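Local coordinates for protein cellobiose 2-epimerase (Spirochaeta thermophila DSM 6192, PDB 5ZIG) that probably catalyses the reversible 2-epimerization of cellobiose, turning the reducing-end glucose into mannose to give 4-O-beta-D-glucopyranosyl-D-mannose, at residues G162-A167 / N192-I197. Sequence-based numbering, arbitrary orientation.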
loop_
_atom_site.group_PDB
_atom_site.type_symbol
_atom_site.label_atom_id
_atom_site.label_comp_id
_atom_site.label_asym_id
_atom_site.label_seq_id
_atom_site.Cartn_x
_atom_site.Cartn_y
_atom_site.Cartn_z
ATOM N N GLY A 162 2.482 5.614 -22.942
ATOM C CA GLY A 162 2.276 6.104 -21.595
ATOM C C GLY A 162 2.394 4.973 -20.588
ATOM O O GLY A 162 2.415 3.799 -20.937
ATOM N N GLY A 163 2.481 5.334 -19.309
ATOM C CA GLY A 163 2.547 4.315 -18.268
ATOM C C GLY A 163 3.920 3.655 -18.229
ATOM O O GLY A 163 4.883 4.143 -18.825
ATOM N N TYR A 164 3.994 2.524 -17.517
ATOM C CA TYR A 164 5.233 1.833 -17.175
ATOM C C TYR A 164 5.120 0.340 -17.476
ATOM O O TYR A 164 4.091 -0.286 -17.202
ATOM C CB TYR A 164 5.626 1.997 -15.666
ATOM C CG TYR A 164 5.786 3.443 -15.219
ATOM C CD1 TYR A 164 7.054 3.979 -14.998
ATOM C CD2 TYR A 164 4.687 4.260 -15.017
ATOM C CE1 TYR A 164 7.218 5.279 -14.629
ATOM C CE2 TYR A 164 4.843 5.580 -14.624
ATOM C CZ TYR A 164 6.119 6.081 -14.438
ATOM O OH TYR A 164 6.325 7.388 -14.060
ATOM N N TYR A 165 6.192 -0.221 -18.042
ATOM C CA TYR A 165 6.303 -1.668 -18.139
ATOM C C TYR A 165 6.322 -2.280 -16.744
ATOM O O TYR A 165 6.825 -1.688 -15.786
ATOM C CB TYR A 165 7.565 -2.047 -18.905
ATOM C CG TYR A 165 7.525 -1.512 -20.310
ATOM C CD1 TYR A 165 6.779 -2.156 -21.281
ATOM C CD2 TYR A 165 8.179 -0.322 -20.656
ATOM C CE1 TYR A 165 6.711 -1.667 -22.564
ATOM C CE2 TYR A 165 8.104 0.175 -21.937
ATOM C CZ TYR A 165 7.375 -0.513 -22.894
ATOM O OH TYR A 165 7.286 -0.051 -24.192
ATOM N N GLU A 166 5.783 -3.494 -16.643
ATOM C CA GLU A 166 5.662 -4.155 -15.348
ATOM C C GLU A 166 7.022 -4.428 -14.720
ATOM O O GLU A 166 7.227 -4.182 -13.524
ATOM C CB GLU A 166 4.879 -5.453 -15.530
ATOM C CG GLU A 166 4.591 -6.219 -14.252
ATOM C CD GLU A 166 3.583 -5.524 -13.361
ATOM O OE1 GLU A 166 2.808 -4.686 -13.854
ATOM O OE2 GLU A 166 3.563 -5.838 -12.162
ATOM N N ALA A 167 7.970 -4.935 -15.508
ATOM C CA ALA A 167 9.198 -5.455 -14.927
ATOM C C ALA A 167 10.274 -5.518 -16.006
ATOM O O ALA A 167 9.986 -5.437 -17.202
ATOM C CB ALA A 167 8.967 -6.832 -14.297
ATOM N N ASN A 192 -2.059 -2.498 -10.618
ATOM C CA ASN A 192 -1.450 -2.636 -9.309
ATOM C C ASN A 192 -0.101 -1.930 -9.260
ATOM O O ASN A 192 0.168 -1.127 -8.357
ATOM C CB ASN A 192 -1.325 -4.125 -8.988
ATOM C CG ASN A 192 -0.804 -4.364 -7.613
ATOM O OD1 ASN A 192 -1.366 -3.879 -6.630
ATOM N ND2 ASN A 192 0.288 -5.107 -7.525
ATOM N N THR A 193 0.753 -2.202 -10.250
ATOM C CA THR A 193 2.054 -1.548 -10.304
ATOM C C THR A 193 1.918 -0.051 -10.555
ATOM O O THR A 193 2.661 0.757 -9.979
ATOM C CB THR A 193 2.911 -2.207 -11.386
ATOM O OG1 THR A 193 3.286 -3.522 -10.943
ATOM C CG2 THR A 193 4.149 -1.394 -11.639
ATOM N N HIS A 194 0.967 0.348 -11.391
ATOM C CA HIS A 194 0.801 1.776 -11.643
ATOM C C HIS A 194 0.363 2.513 -10.385
ATOM O O HIS A 194 0.844 3.621 -10.113
ATOM C CB HIS A 194 -0.172 2.000 -12.796
ATOM C CG HIS A 194 0.473 1.830 -14.134
ATOM N ND1 HIS A 194 0.638 0.597 -14.723
ATOM C CD2 HIS A 194 1.065 2.724 -14.960
ATOM C CE1 HIS A 194 1.258 0.744 -15.878
ATOM N NE2 HIS A 194 1.534 2.023 -16.046
ATOM N N LEU A 195 -0.509 1.888 -9.580
ATOM C CA LEU A 195 -0.997 2.552 -8.373
ATOM C C LEU A 195 0.133 2.753 -7.383
ATOM O O LEU A 195 0.221 3.789 -6.716
ATOM C CB LEU A 195 -2.127 1.740 -7.731
ATOM C CG LEU A 195 -2.699 2.281 -6.407
ATOM C CD1 LEU A 195 -3.444 3.552 -6.715
ATOM C CD2 LEU A 195 -3.651 1.309 -5.714
ATOM N N HIS A 196 1.020 1.779 -7.241
ATOM C CA HIS A 196 2.028 1.967 -6.210
ATOM C C HIS A 196 3.180 2.836 -6.678
ATOM O O HIS A 196 3.904 3.391 -5.843
ATOM C CB HIS A 196 2.466 0.602 -5.679
ATOM C CG HIS A 196 1.415 -0.021 -4.810
ATOM N ND1 HIS A 196 1.276 0.299 -3.474
ATOM C CD2 HIS A 196 0.411 -0.885 -5.097
ATOM C CE1 HIS A 196 0.260 -0.376 -2.968
ATOM N NE2 HIS A 196 -0.290 -1.090 -3.934
ATOM N N ILE A 197 3.323 3.026 -7.984
ATOM C CA ILE A 197 4.270 4.033 -8.440
ATOM C C ILE A 197 3.742 5.422 -8.116
ATOM O O ILE A 197 4.467 6.285 -7.601
ATOM C CB ILE A 197 4.559 3.875 -9.939
ATOM C CG1 ILE A 197 5.438 2.647 -10.173
ATOM C CG2 ILE A 197 5.273 5.122 -10.450
ATOM C CD1 ILE A 197 5.195 1.974 -11.521
#
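His-194 reaches from the helix to the loop and accepts a hydrogen bond from the backbone there: Tyr-164 N donates to His-194 NE2 over 2.9 Å, with an N-H...N angle of 154° and the donor tilted out of the imidazole plane. Accepting at NE2 leaves the imidazole proton for ND1, which hydrogen-bonds to Thr-190 O; the ring is thus gripped at both nitrogens, which fixes its rotation. Gly-163 CA lies in the ring plane at its edge, 3.3 Å from His-194 NE2, a tight approach that uses the absence of a side chain; the positive phi of Gly-163 also suits glycine.

The side chain of Tyr-164 heads for the helix and presents its edge to the histidine, Tyr-164 CD2 standing 3.9 Å from His-194 CD2. The two rings are inclined at 63°, an oblique pairing. Ile-197, one turn on from His-194, covers one face of the phenol: CD1 sits 4.0 Å from Tyr-164 CG, while CG2 lies near CZ, displaced toward the rim. The phenol OH hydrogen-bonds to Glu-153, and Leu-220 of helix 211-228 packs against both Tyr-164 and Ile-197.

Farther along the loop, Glu-166 has CG anti to its backbone N (chi1 -176°) and bends at chi2, bringing the carboxylate to Thr-193. Thr-193 OG1 donates to Glu-166 OE2 at 2.6 Å, from above the carboxylate plane. The other oxygen, OE1, bonds to Thr-190 OG1, which also accepts from Thr-193 N, so the buried carboxylate is tied to the first turn of helix 191-208 and to the residue just before it.

All this joins the loop between helix 139-156 and strand 167-168 to the N-terminal part of helix 191-208, an arrangement in keeping with the (alpha/alpha)6 barrel of the N-acylglucosamine 2-epimerase family, whose long loops link successive barrel helices.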